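Local coordinates for protein potential RNA-dependent RNA polymerase (Human picobirnavirus, PDB 5I62) that polymerises RNA from ribonucleoside triphosphates on an RNA template, serving both transcription and replication of the viral genome, at residues V337-A342 / Q375-H380. Sequence-based numbering, arbitrary orientation.
Sequences VLQHEA and QSYSRH
Ser-376 meets Ala-342 through its OG, which sits 3.4 Å from Ala-342 CA; with OG anti to the backbone N (chi1 -176°), the hydroxyl faces Ala-342. From there it donates to a water that in turn gives its protons to Leu-338 O and Glu-341 OE1, bridging the two helices. Tyr-377 follows, its ring packing against Leu-338 and Gln-339. Leu-338 CB lies over one face of the Tyr-377 ring, offset toward its rim, in a CH-pi contact 4.0 Å from the centroid, and Tyr-377 OH ends 3.3 Å from Gln-339 CG. A second water links that hydroxyl to Gln-339 NE2, which also bonds to Gln-355 O. The two helices belong to the palm of the polymerase: helix 370-378 follows strand 360-363 of the antiparallel palm sheet, and Leu-363 on that strand touches both Tyr-377 and Gln-339. Arg-379 turns back on Ser-376, NE bonding to Ser-376 O and NH2 to Ser-376 OG, and Glu-341 meets it tip to tip in a long salt bridge (Glu-341 OE1 to Arg-379 NH2 3.6 Å). His-380 takes the same carboxylate nearly in plane, 13° between ring and carboxylate, through a very short bond of 2.5 Å from His-380 NE2 to Glu-341 OE1. Its ring is fixed further by ND1 bonding to Val-104 O and by stacking with Phe-106, and Leu-338 CD2 comes within 3.5 Å of His-380 CD2.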
loop_
_atom_site.group_PDB
_atom_site.type_symbol
_atom_site.label_atom_id
_atom_site.label_comp_id
_atom_site.label_asym_id
_atom_site.label_seq_id
_atom_site.Cartn_x
_atom_site.Cartn_y
_atom_site.Cartn_z
ATOM N N VAL A 337 17.983 -3.756 0.041
ATOM C CA VAL A 337 19.160 -4.316 -0.637
ATOM C C VAL A 337 19.497 -3.523 -1.898
ATOM O O VAL A 337 20.671 -3.238 -2.180
ATOM C CB VAL A 337 18.945 -5.806 -0.954
ATOM C CG1 VAL A 337 20.153 -6.367 -1.717
ATOM C CG2 VAL A 337 18.713 -6.593 0.341
ATOM N N LEU A 338 18.477 -3.190 -2.695
ATOM C CA LEU A 338 18.691 -2.398 -3.904
ATOM C C LEU A 338 19.398 -1.079 -3.588
ATOM O O LEU A 338 20.299 -0.646 -4.319
ATOM C CB LEU A 338 17.349 -2.133 -4.598
ATOM C CG LEU A 338 16.640 -3.271 -5.332
ATOM C CD1 LEU A 338 15.262 -2.793 -5.813
ATOM C CD2 LEU A 338 17.486 -3.757 -6.512
ATOM N N GLN A 339 18.983 -0.415 -2.507
ATOM C CA GLN A 339 19.590 0.860 -2.136
ATOM C C GLN A 339 21.049 0.665 -1.754
ATOM O O GLN A 339 21.923 1.428 -2.181
ATOM C CB GLN A 339 18.796 1.506 -0.990
ATOM C CG GLN A 339 17.333 1.860 -1.367
ATOM C CD GLN A 339 16.638 2.689 -0.294
ATOM O OE1 GLN A 339 16.886 2.516 0.892
ATOM N NE2 GLN A 339 15.806 3.635 -0.722
ATOM N N HIS A 340 21.336 -0.354 -0.941
ATOM C CA HIS A 340 22.723 -0.634 -0.586
ATOM C C HIS A 340 23.551 -0.940 -1.824
ATOM O O HIS A 340 24.693 -0.473 -1.953
ATOM C CB HIS A 340 22.801 -1.813 0.382
ATOM C CG HIS A 340 22.507 -1.449 1.799
ATOM N ND1 HIS A 340 23.300 -0.581 2.518
ATOM C CD2 HIS A 340 21.498 -1.815 2.625
ATOM C CE1 HIS A 340 22.798 -0.438 3.734
ATOM N NE2 HIS A 340 21.704 -1.178 3.824
ATOM N N GLU A 341 22.983 -1.724 -2.746
ATOM C CA GLU A 341 23.725 -2.151 -3.928
ATOM C C GLU A 341 24.069 -0.970 -4.822
ATOM O O GLU A 341 25.164 -0.917 -5.393
ATOM C CB GLU A 341 22.930 -3.194 -4.711
ATOM C CG GLU A 341 23.657 -3.705 -5.946
ATOM C CD GLU A 341 22.745 -4.554 -6.818
ATOM O OE1 GLU A 341 21.698 -4.035 -7.285
ATOM O OE2 GLU A 341 23.063 -5.749 -7.011
ATOM N N ALA A 342 23.155 -0.005 -4.950
ATOM C CA ALA A 342 23.468 1.185 -5.737
ATOM C C ALA A 342 24.696 1.910 -5.174
ATOM O O ALA A 342 25.599 2.305 -5.921
ATOM C CB ALA A 342 22.260 2.117 -5.783
ATOM N N GLN A 375 19.856 2.554 -13.326
ATOM C CA GLN A 375 20.642 1.481 -13.932
ATOM C C GLN A 375 20.910 0.360 -12.938
ATOM O O GLN A 375 20.849 -0.827 -13.295
ATOM C CB GLN A 375 21.972 2.031 -14.468
ATOM C CG GLN A 375 21.893 2.669 -15.851
ATOM C CD GLN A 375 23.164 3.427 -16.219
ATOM O OE1 GLN A 375 24.278 3.033 -15.834
ATOM N NE2 GLN A 375 23.006 4.517 -16.977
ATOM N N SER A 376 21.239 0.716 -11.692
ATOM C CA SER A 376 21.580 -0.301 -10.703
ATOM C C SER A 376 20.368 -1.143 -10.326
ATOM O O SER A 376 20.498 -2.349 -10.091
ATOM C CB SER A 376 22.178 0.352 -9.455
ATOM O OG SER A 376 22.596 -0.626 -8.513
ATOM N N TYR A 377 19.190 -0.518 -10.239
ATOM C CA TYR A 377 17.970 -1.249 -9.895
ATOM C C TYR A 377 17.462 -2.077 -11.077
ATOM O O TYR A 377 17.098 -3.248 -10.918
ATOM C CB TYR A 377 16.868 -0.280 -9.474
ATOM C CG TYR A 377 16.988 0.452 -8.156
ATOM C CD1 TYR A 377 18.160 0.450 -7.402
ATOM C CD2 TYR A 377 15.906 1.172 -7.677
ATOM C CE1 TYR A 377 18.242 1.156 -6.205
ATOM C CE2 TYR A 377 15.966 1.862 -6.489
ATOM C CZ TYR A 377 17.133 1.854 -5.753
ATOM O OH TYR A 377 17.159 2.556 -4.567
ATOM N N SER A 378 17.389 -1.461 -12.265
ATOM C CA SER A 378 16.654 -2.040 -13.389
ATOM C C SER A 378 17.293 -3.324 -13.903
ATOM O O SER A 378 16.599 -4.181 -14.462
ATOM C CB SER A 378 16.540 -1.027 -14.521
ATOM O OG SER A 378 15.735 0.065 -14.121
ATOM N N ARG A 379 18.604 -3.476 -13.735
ATOM C CA ARG A 379 19.285 -4.675 -14.212
ATOM C C ARG A 379 18.751 -5.948 -13.563
ATOM O O ARG A 379 19.001 -7.043 -14.069
ATOM C CB ARG A 379 20.787 -4.557 -13.959
ATOM C CG ARG A 379 21.119 -4.462 -12.496
ATOM C CD ARG A 379 22.607 -4.253 -12.282
ATOM N NE ARG A 379 22.908 -3.602 -11.011
ATOM C CZ ARG A 379 24.144 -3.442 -10.537
ATOM N NH1 ARG A 379 25.173 -3.910 -11.237
ATOM N NH2 ARG A 379 24.356 -2.815 -9.374
ATOM N N HIS A 380 18.034 -5.835 -12.457
ATOM C CA HIS A 380 17.426 -7.000 -11.829
ATOM C C HIS A 380 16.049 -7.320 -12.408
ATOM O O HIS A 380 15.290 -8.073 -11.794
ATOM C CB HIS A 380 17.344 -6.780 -10.323
ATOM C CG HIS A 380 18.672 -6.479 -9.708
ATOM N ND1 HIS A 380 19.706 -7.385 -9.708
ATOM C CD2 HIS A 380 19.156 -5.352 -9.130
ATOM C CE1 HIS A 380 20.763 -6.845 -9.125
ATOM N NE2 HIS A 380 20.455 -5.612 -8.763
HETATM O O HOH W 1 20.676 -1.595 -6.958
HETATM O O HOH W 2 14.945 3.671 -3.670
#